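Local coordinates for protein leucine aminopeptidase 2 (Saccharomyces cerevisiae, PDB 2XQ0) that cleaves the N-terminal residue from small peptides, chiefly di- and tripeptides, as a zinc aminopeptidase of the M1 family, and hydrolyses epoxides weakly, at residues F320-R333 and P389-E401. Sequence-based numbering, arbitrary orientation.
With ZN (zinc ion), chain C; BES (2-(3-amino-2-hydroxy-4-phenyl-butyrylamino)-4-methyl-pentanoic acid), chain B.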
ATOM      1  N   PHE A 320       2.154 -12.409   3.921  1.00 18.03           N
ATOM      2  CA  PHE A 320       1.743 -11.145   3.317  1.00 16.82           C
ATOM      3  C   PHE A 320       1.821 -11.192   1.789  1.00 17.93           C
ATOM      4  O   PHE A 320       1.084 -10.477   1.106  1.00 22.62           O
ATOM      5  CB  PHE A 320       2.637 -10.033   3.867  1.00 22.30           C
ATOM      6  CG  PHE A 320       2.220  -8.644   3.462  1.00 21.09           C
ATOM      7  CD1 PHE A 320       0.902  -8.233   3.600  1.00 22.29           C
ATOM      8  CD2 PHE A 320       3.169  -7.726   3.008  1.00 27.79           C
ATOM      9  CE1 PHE A 320       0.516  -6.937   3.250  1.00 26.49           C
ATOM     10  CE2 PHE A 320       2.795  -6.434   2.656  1.00 25.24           C
ATOM     11  CZ  PHE A 320       1.457  -6.045   2.780  1.00 22.37           C
ATOM     12  N   TRP A 321       2.708 -12.030   1.248  1.00 17.31           N
ATOM     13  CA  TRP A 321       2.828 -12.153  -0.207  1.00 17.68           C
ATOM     14  C   TRP A 321       1.508 -12.567  -0.887  1.00 19.06           C
ATOM     15  O   TRP A 321       1.249 -12.187  -2.037  1.00 19.70           O
ATOM     16  CB  TRP A 321       3.974 -13.099  -0.604  1.00 21.00           C
ATOM     17  CG  TRP A 321       3.600 -14.552  -0.654  1.00 23.20           C
ATOM     18  CD1 TRP A 321       3.652 -15.447   0.376  1.00 29.55           C
ATOM     19  CD2 TRP A 321       3.141 -15.278  -1.797  1.00 20.97           C
ATOM     20  NE1 TRP A 321       3.248 -16.692  -0.059  1.00 25.54           N
ATOM     21  CE2 TRP A 321       2.920 -16.612  -1.386  1.00 25.49           C
ATOM     22  CE3 TRP A 321       2.889 -14.931  -3.133  1.00 23.96           C
ATOM     23  CZ2 TRP A 321       2.462 -17.604  -2.269  1.00 25.05           C
ATOM     24  CZ3 TRP A 321       2.430 -15.915  -4.004  1.00 21.95           C
ATOM     25  CH2 TRP A 321       2.226 -17.238  -3.565  1.00 23.26           C
ATOM     26  N   LEU A 322       0.675 -13.331  -0.181  1.00 18.74           N
ATOM     27  CA  LEU A 322      -0.610 -13.775  -0.740  1.00 18.72           C
ATOM     28  C   LEU A 322      -1.494 -12.585  -1.053  1.00 19.02           C
ATOM     29  O   LEU A 322      -2.295 -12.620  -1.979  1.00 25.32           O
ATOM     30  CB  LEU A 322      -1.343 -14.702   0.219  1.00 22.14           C
ATOM     31  CG  LEU A 322      -0.757 -16.121   0.311  1.00 23.58           C
ATOM     32  CD1 LEU A 322      -1.432 -16.926   1.416  1.00 21.71           C
ATOM     33  CD2 LEU A 322      -0.882 -16.812  -1.046  1.00 21.96           C
ATOM     34  N   ASN A 323      -1.403 -11.547  -0.222  0.53 19.06           N
ATOM     35  CA  ASN A 323      -2.112 -10.306  -0.489  0.53 19.53           C
ATOM     36  C   ASN A 323      -1.402  -9.559  -1.611  0.53 23.11           C
ATOM     37  O   ASN A 323      -1.908  -9.477  -2.729  0.53 21.27           O
ATOM     38  CB  ASN A 323      -2.188  -9.403   0.756  0.53 21.16           C
ATOM     39  CG  ASN A 323      -3.319  -9.786   1.716  0.53 16.53           C
ATOM     40  OD1 ASN A 323      -3.723 -10.943   1.806  0.53 18.80           O
ATOM     41  ND2 ASN A 323      -3.823  -8.801   2.446  0.53 15.80           N
ATOM     42  N   GLU A 324      -0.211  -9.034  -1.319  1.00 20.80           N
ATOM     43  CA  GLU A 324       0.439  -8.097  -2.240  1.00 17.78           C
ATOM     44  C   GLU A 324       0.959  -8.725  -3.541  1.00 20.17           C
ATOM     45  O   GLU A 324       0.949  -8.076  -4.579  1.00 21.21           O
ATOM     46  CB  GLU A 324       1.556  -7.320  -1.538  1.00 19.47           C
ATOM     47  CG  GLU A 324       1.072  -6.415  -0.394  1.00 27.80           C
ATOM     48  CD  GLU A 324       0.099  -5.326  -0.844  1.00 36.29           C
ATOM     49  OE1 GLU A 324       0.009  -5.042  -2.062  1.00 31.87           O
ATOM     50  OE2 GLU A 324      -0.574  -4.737   0.028  1.00 45.91           O
ATOM     51  N   GLY A 325       1.416  -9.968  -3.490  1.00 19.08           N
ATOM     52  CA  GLY A 325       1.900 -10.643  -4.696  1.00 19.11           C
ATOM     53  C   GLY A 325       0.776 -10.922  -5.674  1.00 16.55           C
ATOM     54  O   GLY A 325       0.863 -10.629  -6.881  1.00 16.62           O
ATOM     55  N   TRP A 326      -0.312 -11.470  -5.165  1.00 15.37           N
ATOM     56  CA  TRP A 326      -1.498 -11.621  -6.003  1.00 14.69           C
ATOM     57  C   TRP A 326      -1.969 -10.276  -6.575  1.00 20.64           C
ATOM     58  O   TRP A 326      -2.228 -10.160  -7.787  1.00 20.92           O
ATOM     59  CB  TRP A 326      -2.626 -12.284  -5.193  1.00 13.89           C
ATOM     60  CG  TRP A 326      -2.627 -13.769  -5.331  1.00 27.35           C
ATOM     61  CD1 TRP A 326      -2.318 -14.694  -4.378  1.00 27.90           C
ATOM     62  CD2 TRP A 326      -2.961 -14.501  -6.509  1.00 27.70           C
ATOM     63  NE1 TRP A 326      -2.442 -15.964  -4.894  1.00 28.09           N
ATOM     64  CE2 TRP A 326      -2.838 -15.871  -6.201  1.00 28.41           C
ATOM     65  CE3 TRP A 326      -3.354 -14.131  -7.797  1.00 24.80           C
ATOM     66  CZ2 TRP A 326      -3.084 -16.870  -7.137  1.00 25.84           C
ATOM     67  CZ3 TRP A 326      -3.599 -15.135  -8.729  1.00 25.61           C
ATOM     68  CH2 TRP A 326      -3.470 -16.474  -8.394  1.00 23.53           C
ATOM     69  N   THR A 327      -2.085  -9.258  -5.712  1.00 15.25           N
ATOM     70  CA  THR A 327      -2.548  -7.932  -6.159  1.00 16.00           C
ATOM     71  C   THR A 327      -1.702  -7.385  -7.310  1.00 13.60           C
ATOM     72  O   THR A 327      -2.244  -6.915  -8.299  1.00 16.96           O
ATOM     73  CB  THR A 327      -2.609  -6.919  -5.006  1.00 16.37           C
ATOM     74  OG1 THR A 327      -3.507  -7.425  -4.004  1.00 21.91           O
ATOM     75  CG2 THR A 327      -3.082  -5.525  -5.494  1.00 14.06           C
ATOM     76  N   VAL A 328      -0.381  -7.452  -7.181  1.00 18.10           N
ATOM     77  CA  VAL A 328       0.504  -6.930  -8.210  1.00 14.92           C
ATOM     78  C   VAL A 328       0.293  -7.755  -9.486  1.00 22.09           C
ATOM     79  O   VAL A 328       0.262  -7.206 -10.592  1.00 19.40           O
ATOM     80  CB  VAL A 328       2.011  -6.944  -7.758  1.00 19.02           C
ATOM     81  CG1 VAL A 328       2.938  -6.533  -8.920  1.00 15.90           C
ATOM     82  CG2 VAL A 328       2.247  -5.989  -6.563  1.00 16.58           C
ATOM     83  N   TYR A 329       0.133  -9.070  -9.319  1.00 15.49           N
ATOM     84  CA  TYR A 329      -0.153  -9.961 -10.452  1.00 17.19           C
ATOM     85  C   TYR A 329      -1.459  -9.556 -11.134  1.00 22.57           C
ATOM     86  O   TYR A 329      -1.509  -9.294 -12.356  1.00 18.37           O
ATOM     87  CB  TYR A 329      -0.164 -11.457 -10.033  1.00 24.16           C
ATOM     88  CG  TYR A 329      -0.563 -12.343 -11.195  1.00 24.09           C
ATOM     89  CD1 TYR A 329       0.363 -12.708 -12.168  1.00 23.43           C
ATOM     90  CD2 TYR A 329      -1.877 -12.748 -11.355  1.00 16.80           C
ATOM     91  CE1 TYR A 329      -0.011 -13.477 -13.258  1.00 20.64           C
ATOM     92  CE2 TYR A 329      -2.254 -13.494 -12.427  1.00 17.04           C
ATOM     93  CZ  TYR A 329      -1.322 -13.850 -13.381  1.00 21.10           C
ATOM     94  OH  TYR A 329      -1.710 -14.599 -14.458  1.00 26.07           O
ATOM     95  N   LEU A 330      -2.520  -9.466 -10.346  1.00 16.21           N
ATOM     96  CA  LEU A 330      -3.818  -9.075 -10.892  1.00 18.46           C
ATOM     97  C   LEU A 330      -3.834  -7.676 -11.534  1.00 18.38           C
ATOM     98  O   LEU A 330      -4.373  -7.503 -12.609  1.00 21.10           O
ATOM     99  CB  LEU A 330      -4.913  -9.196  -9.830  1.00 15.83           C
ATOM    100  CG  LEU A 330      -5.181 -10.643  -9.400  1.00 27.03           C
ATOM    101  CD1 LEU A 330      -6.112 -10.690  -8.175  1.00 28.02           C
ATOM    102  CD2 LEU A 330      -5.740 -11.476 -10.571  1.00 22.98           C
ATOM    103  N   GLU A 331      -3.233  -6.697 -10.864  1.00 17.18           N
ATOM    104  CA  GLU A 331      -3.077  -5.333 -11.366  1.00 17.71           C
ATOM    105  C   GLU A 331      -2.469  -5.350 -12.767  1.00 17.79           C
ATOM    106  O   GLU A 331      -2.973  -4.709 -13.689  1.00 17.52           O
ATOM    107  CB  GLU A 331      -2.140  -4.565 -10.422  1.00 27.36           C
ATOM    108  CG  GLU A 331      -1.676  -3.179 -10.889  1.00 27.81           C
ATOM    109  CD  GLU A 331      -0.543  -2.629 -10.010  1.00 41.89           C
ATOM    110  OE1 GLU A 331      -0.134  -3.303  -9.021  1.00 32.72           O
ATOM    111  OE2 GLU A 331      -0.057  -1.515 -10.312  1.00 43.22           O
ATOM    112  N   ARG A 332      -1.373  -6.088 -12.917  1.00 17.03           N
ATOM    113  CA  ARG A 332      -0.691  -6.191 -14.195  1.00 19.00           C
ATOM    114  C   ARG A 332      -1.504  -6.955 -15.250  1.00 19.64           C
ATOM    115  O   ARG A 332      -1.402  -6.648 -16.424  1.00 24.44           O
ATOM    116  CB  ARG A 332       0.735  -6.695 -14.038  1.00 17.74           C
ATOM    117  CG  ARG A 332       1.603  -5.664 -13.308  1.00 15.86           C
ATOM    118  CD  ARG A 332       3.013  -6.111 -13.094  1.00 20.34           C
ATOM    119  NE  ARG A 332       3.729  -5.067 -12.374  1.00 19.49           N
ATOM    120  CZ  ARG A 332       4.751  -5.277 -11.554  1.00 21.07           C
ATOM    121  NH1 ARG A 332       5.201  -6.510 -11.335  1.00 19.82           N
ATOM    122  NH2 ARG A 332       5.307  -4.251 -10.937  1.00 19.54           N
ATOM    123  N   ARG A 333      -2.339  -7.903 -14.841  1.00 21.77           N
ATOM    124  CA  ARG A 333      -3.297  -8.499 -15.791  1.00 18.00           C
ATOM    125  C   ARG A 333      -4.326  -7.446 -16.293  1.00 18.28           C
ATOM    126  O   ARG A 333      -4.698  -7.419 -17.474  1.00 21.84           O
ATOM    127  CB  ARG A 333      -4.011  -9.699 -15.153  1.00 19.68           C
ATOM    128  CG  ARG A 333      -3.125 -10.937 -14.946  1.00 21.36           C
ATOM    129  CD  ARG A 333      -2.694 -11.593 -16.280  1.00 20.99           C
ATOM    130  NE  ARG A 333      -3.862 -11.897 -17.109  1.00 23.40           N
ATOM    131  CZ  ARG A 333      -4.609 -12.987 -16.965  1.00 29.40           C
ATOM    132  NH1 ARG A 333      -4.309 -13.900 -16.044  1.00 31.89           N
ATOM    133  NH2 ARG A 333      -5.659 -13.165 -17.741  1.00 25.42           N
ATOM    134  N   PRO A 389       7.476  -8.964  -0.995  1.00 19.94           N
ATOM    135  CA  PRO A 389       6.193  -9.668  -1.163  1.00 21.78           C
ATOM    136  C   PRO A 389       5.484  -9.270  -2.451  1.00 24.75           C
ATOM    137  O   PRO A 389       4.801 -10.099  -3.065  1.00 27.34           O
ATOM    138  CB  PRO A 389       5.368  -9.232   0.066  1.00 19.55           C
ATOM    139  CG  PRO A 389       6.118  -8.055   0.667  1.00 18.00           C
ATOM    140  CD  PRO A 389       7.576  -8.307   0.319  1.00 19.20           C
ATOM    141  N   TYR A 390       5.635  -8.006  -2.839  1.00 18.30           N
ATOM    142  CA  TYR A 390       5.022  -7.497  -4.058  1.00 18.17           C
ATOM    143  C   TYR A 390       5.611  -8.186  -5.281  1.00 16.69           C
ATOM    144  O   TYR A 390       4.898  -8.809  -6.065  1.00 18.60           O
ATOM    145  CB  TYR A 390       5.258  -5.979  -4.168  1.00 17.51           C
ATOM    146  CG  TYR A 390       4.554  -5.159  -3.100  1.00 19.02           C
ATOM    147  CD1 TYR A 390       5.114  -4.984  -1.833  1.00 23.29           C
ATOM    148  CD2 TYR A 390       3.339  -4.544  -3.370  1.00 22.05           C
ATOM    149  CE1 TYR A 390       4.457  -4.231  -0.850  1.00 31.14           C
ATOM    150  CE2 TYR A 390       2.677  -3.787  -2.400  1.00 25.91           C
ATOM    151  CZ  TYR A 390       3.235  -3.635  -1.152  1.00 32.53           C
ATOM    152  OH  TYR A 390       2.577  -2.876  -0.206  1.00 33.54           O
ATOM    153  N   GLU A 391       6.916  -8.059  -5.441  1.00 18.84           N
ATOM    154  CA  GLU A 391       7.560  -8.409  -6.705  1.00 22.97           C
ATOM    155  C   GLU A 391       8.075  -9.835  -6.767  1.00 21.89           C
ATOM    156  O   GLU A 391       8.018 -10.460  -7.818  1.00 19.45           O
ATOM    157  CB  GLU A 391       8.699  -7.439  -7.016  1.00 17.49           C
ATOM    158  CG  GLU A 391       8.247  -5.986  -7.241  1.00 22.93           C
ATOM    159  CD  GLU A 391       7.372  -5.811  -8.482  1.00 30.85           C
ATOM    160  OE1 GLU A 391       7.431  -6.656  -9.405  1.00 23.25           O
ATOM    161  OE2 GLU A 391       6.611  -4.826  -8.530  1.00 33.83           O
ATOM    162  N   LYS A 392       8.622 -10.356  -5.676  1.00 20.52           N
ATOM    163  CA  LYS A 392       8.947 -11.775  -5.685  1.00 15.85           C
ATOM    164  C   LYS A 392       7.627 -12.537  -5.728  1.00 16.08           C
ATOM    165  O   LYS A 392       7.512 -13.579  -6.380  1.00 21.14           O
ATOM    166  CB  LYS A 392       9.812 -12.171  -4.461  1.00 16.39           C
ATOM    167  CG  LYS A 392      10.398 -13.580  -4.569  1.00 27.26           C
ATOM    168  CD  LYS A 392      11.216 -14.025  -3.345  1.00 35.72           C
ATOM    169  CE  LYS A 392      12.683 -13.617  -3.428  1.00 29.50           C
ATOM    170  NZ  LYS A 392      13.575 -14.404  -2.471  1.00 23.91           N
ATOM    171  N   GLY A 393       6.620 -12.009  -5.033  1.00 19.66           N
ATOM    172  CA  GLY A 393       5.289 -12.601  -5.060  1.00 16.08           C
ATOM    173  C   GLY A 393       4.729 -12.642  -6.460  1.00 24.65           C
ATOM    174  O   GLY A 393       4.344 -13.699  -6.954  1.00 22.27           O
ATOM    175  N   PHE A 394       4.680 -11.479  -7.102  1.00 18.12           N
ATOM    176  CA  PHE A 394       4.294 -11.399  -8.509  1.00 17.88           C
ATOM    177  C   PHE A 394       5.086 -12.351  -9.400  1.00 18.19           C
ATOM    178  O   PHE A 394       4.523 -13.038 -10.252  1.00 18.98           O
ATOM    179  CB  PHE A 394       4.485  -9.975  -9.033  1.00 15.27           C
ATOM    180  CG  PHE A 394       4.582  -9.918 -10.525  1.00 15.91           C
ATOM    181  CD1 PHE A 394       3.446  -9.989 -11.302  1.00 17.03           C
ATOM    182  CD2 PHE A 394       5.811  -9.858 -11.142  1.00 18.88           C
ATOM    183  CE1 PHE A 394       3.525  -9.976 -12.677  1.00 20.29           C
ATOM    184  CE2 PHE A 394       5.898  -9.841 -12.527  1.00 26.51           C
ATOM    185  CZ  PHE A 394       4.757  -9.898 -13.292  1.00 23.54           C
ATOM    186  N   ASN A 395       6.404 -12.381  -9.240  1.00 17.85           N
ATOM    187  CA  ASN A 395       7.212 -13.250 -10.098  1.00 22.83           C
ATOM    188  C   ASN A 395       6.983 -14.739  -9.925  1.00 24.78           C
ATOM    189  O   ASN A 395       7.091 -15.505 -10.891  1.00 22.84           O
ATOM    190  CB  ASN A 395       8.696 -12.906  -9.979  1.00 23.11           C
ATOM    191  CG  ASN A 395       9.074 -11.752 -10.893  1.00 29.22           C
ATOM    192  OD1 ASN A 395       9.098 -11.905 -12.114  1.00 30.56           O
ATOM    193  ND2 ASN A 395       9.316 -10.579 -10.312  1.00 23.32           N
ATOM    194  N   LEU A 396       6.650 -15.167  -8.714  1.00 19.01           N
ATOM    195  CA  LEU A 396       6.281 -16.573  -8.542  1.00 23.95           C
ATOM    196  C   LEU A 396       4.990 -16.864  -9.305  1.00 19.00           C
ATOM    197  O   LEU A 396       4.877 -17.883 -10.000  1.00 21.13           O
ATOM    198  CB  LEU A 396       6.136 -16.925  -7.059  1.00 19.14           C
ATOM    199  CG  LEU A 396       5.509 -18.279  -6.769  1.00 23.62           C
ATOM    200  CD1 LEU A 396       6.268 -19.363  -7.512  1.00 27.82           C
ATOM    201  CD2 LEU A 396       5.490 -18.540  -5.263  1.00 18.78           C
ATOM    202  N   LEU A 397       4.023 -15.953  -9.223  1.00 16.96           N
ATOM    203  CA  LEU A 397       2.742 -16.173  -9.929  1.00 21.35           C
ATOM    204  C   LEU A 397       2.871 -16.106 -11.458  1.00 24.04           C
ATOM    205  O   LEU A 397       2.197 -16.842 -12.186  1.00 21.88           O
ATOM    206  CB  LEU A 397       1.694 -15.177  -9.445  1.00 21.29           C
ATOM    207  CG  LEU A 397       1.358 -15.347  -7.961  1.00 23.89           C
ATOM    208  CD1 LEU A 397       0.479 -14.218  -7.475  1.00 21.24           C
ATOM    209  CD2 LEU A 397       0.699 -16.700  -7.741  1.00 21.74           C
ATOM    210  N   PHE A 398       3.705 -15.189 -11.935  1.00 19.64           N
ATOM    211  CA  PHE A 398       3.985 -15.067 -13.350  1.00 17.77           C
ATOM    212  C   PHE A 398       4.689 -16.338 -13.885  1.00 30.58           C
ATOM    213  O   PHE A 398       4.441 -16.779 -15.015  1.00 28.50           O
ATOM    214  CB  PHE A 398       4.834 -13.815 -13.615  1.00 22.71           C
ATOM    215  CG  PHE A 398       5.062 -13.544 -15.085  1.00 29.39           C
ATOM    216  CD1 PHE A 398       4.023 -13.108 -15.890  1.00 27.37           C
ATOM    217  CD2 PHE A 398       6.310 -13.744 -15.661  1.00 34.46           C
ATOM    218  CE1 PHE A 398       4.219 -12.876 -17.260  1.00 30.64           C
ATOM    219  CE2 PHE A 398       6.514 -13.507 -17.021  1.00 39.83           C
ATOM    220  CZ  PHE A 398       5.458 -13.072 -17.818  1.00 28.80           C
ATOM    221  N   HIS A 399       5.567 -16.911 -13.066  1.00 26.75           N
ATOM    222  CA  HIS A 399       6.248 -18.162 -13.398  1.00 30.06           C
ATOM    223  C   HIS A 399       5.240 -19.303 -13.529  1.00 29.63           C
ATOM    224  O   HIS A 399       5.272 -20.073 -14.489  1.00 28.32           O
ATOM    225  CB  HIS A 399       7.282 -18.495 -12.318  1.00 26.54           C
ATOM    226  CG  HIS A 399       8.038 -19.765 -12.572  1.00 28.73           C
ATOM    227  ND1 HIS A 399       8.817 -19.954 -13.692  1.00 32.48           N
ATOM    228  CD2 HIS A 399       8.132 -20.903 -11.851  1.00 36.48           C
ATOM    229  CE1 HIS A 399       9.356 -21.159 -13.651  1.00 33.42           C
ATOM    230  NE2 HIS A 399       8.958 -21.756 -12.543  1.00 34.90           N
ATOM    231  N   LEU A 400       4.332 -19.383 -12.562  1.00 22.16           N
ATOM    232  CA  LEU A 400       3.282 -20.390 -12.550  1.00 27.52           C
ATOM    233  C   LEU A 400       2.355 -20.246 -13.755  1.00 27.30           C
ATOM    234  O   LEU A 400       2.018 -21.231 -14.405  1.00 31.16           O
ATOM    235  CB  LEU A 400       2.482 -20.289 -11.249  1.00 24.71           C
ATOM    236  CG  LEU A 400       3.239 -20.764 -10.001  1.00 25.31           C
ATOM    237  CD1 LEU A 400       2.384 -20.626  -8.734  1.00 22.44           C
ATOM    238  CD2 LEU A 400       3.740 -22.199 -10.162  1.00 34.25           C
ATOM    239  N   GLU A 401       1.926 -19.015 -14.031  1.00 25.40           N
ATOM    240  CA  GLU A 401       1.164 -18.720 -15.240  1.00 25.22           C
ATOM    241  C   GLU A 401       1.854 -19.328 -16.459  1.00 27.27           C
ATOM    242  O   GLU A 401       1.229 -19.999 -17.273  1.00 27.44           O
ATOM    243  CB  GLU A 401       1.048 -17.199 -15.430  1.00 24.88           C
ATOM    244  CG  GLU A 401       0.305 -16.777 -16.683  1.00 27.33           C
ATOM    245  CD  GLU A 401       0.437 -15.287 -16.995  1.00 39.67           C
ATOM    246  OE1 GLU A 401       0.069 -14.443 -16.134  1.00 30.35           O
ATOM    247  OE2 GLU A 401       0.889 -14.963 -18.124  1.00 33.00           O
TER
HETATM  248 ZN    ZN C1672      -1.428  -3.325  -2.139  1.00 30.57          ZN
HETATM  249  N2  BES B 901      -2.266  -1.105   1.708  1.00 46.76           N
HETATM  250  C1  BES B 901      -1.100  -1.070   0.850  1.00 45.88           C
HETATM  251  C6  BES B 901      -0.043  -0.130   1.434  1.00 46.67           C
HETATM  252  C7  BES B 901       0.441  -0.657   2.767  1.00 48.03           C
HETATM  253  C8  BES B 901       0.783  -1.998   2.895  1.00 45.10           C
HETATM  254  C12 BES B 901       0.527   0.192   3.866  1.00 51.51           C
HETATM  255  C9  BES B 901       1.223  -2.489   4.119  1.00 44.27           C
HETATM  256  C11 BES B 901       0.967  -0.301   5.093  1.00 49.59           C
HETATM  257  C10 BES B 901       1.316  -1.642   5.219  1.00 44.60           C
HETATM  258  C2  BES B 901      -1.472  -0.624  -0.570  1.00 44.93           C
HETATM  259  O2  BES B 901      -2.475  -1.427  -1.208  1.00 32.40           O
HETATM  260  C3  BES B 901      -0.219  -0.657  -1.381  1.00 47.59           C
HETATM  261  O3  BES B 901       0.299  -1.722  -1.726  1.00 38.26           O
HETATM  262  N1  BES B 901       0.211   0.575  -1.619  1.00 55.01           N
HETATM  263  C4  BES B 901       1.385   0.988  -2.360  1.00 58.17           C
HETATM  264  C13 BES B 901       0.833   1.307  -3.744  1.00 51.78           C
HETATM  265  C14 BES B 901       1.573   0.580  -4.859  1.00 54.64           C
HETATM  266  C15 BES B 901       0.696   0.497  -6.103  1.00 48.21           C
HETATM  267  C16 BES B 901       2.044  -0.806  -4.424  1.00 59.03           C
HETATM  268  C5  BES B 901       1.866   2.260  -1.722  1.00 58.04           C
HETATM  269  O1  BES B 901       3.075   2.568  -1.817  1.00 58.99           O
HETATM  270  O4  BES B 901       1.029   2.967  -1.106  1.00 49.54           O
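Arg-332 and Glu-391 form an end-on, two-nitrogen salt bridge between the helices. NH1 of Arg-332 meets OE1 of Glu-391 at 3.0 Å almost in the guanidinium plane and nearly straight (171°), while NH2 reaches OE2 with a tilt; both oxygens use their syn lone pairs. The guanidinium, at the end of an extended chain, also comes edge-on to Phe-394, its NH1 standing over one face of the ring, a cation-pi contact with CZ 4.7 Å from the ring centroid. Shortened to an alanine here, the side chain would no longer reach, which is likely to leave the buried carboxylate of Glu-391 without its charge partner and that face of Phe-394 without NH1 over it.

At the catalytic end, Glu-324 binds zinc through OE1 (2.2 Å), and its CB sits 3.8 Å from the centroid of the Tyr-390 ring in a CH-pi contact. The two side chains run alongside each other toward bestatin, where OH of Tyr-390, the proton donor, gives a hydrogen bond of 3.0 Å to the zinc-bound O3 of the inhibitor. Val-328 CG2 abuts the edge of the same tyrosine.

Three side chains, Tyr-329, Phe-394 and Leu-397, pack as knobs into holes. Leu-397, its CG anti to the carbonyl carbon (chi1 -63°), enters between Trp-321, Gly-325, Trp-326 and Tyr-329, putting CD1 over a face of the Trp-326 indole. Bare backbones meet where Gly-325 and Gly-393 bring their CA atoms to 3.9 Å; a CB on either would clash. Farther along, Tyr-329 OH points at OE1 of Glu-401, modelled so close that the exact length is doubtful; OE2 of Glu-401 forms a salt bridge with Arg-344.

Segments 321-333 and 389-401, parts of helices 321-339 and 388-403, cross at -65° within the M1 catalytic domain. Helix 297-311, carrying zinc ligands His-301 and His-305, packs against Trp-326 and Leu-330; Phe-394 touches Ala-348 of helix 341-360, and Tyr-329 touches Ile-414 of helix 407-420.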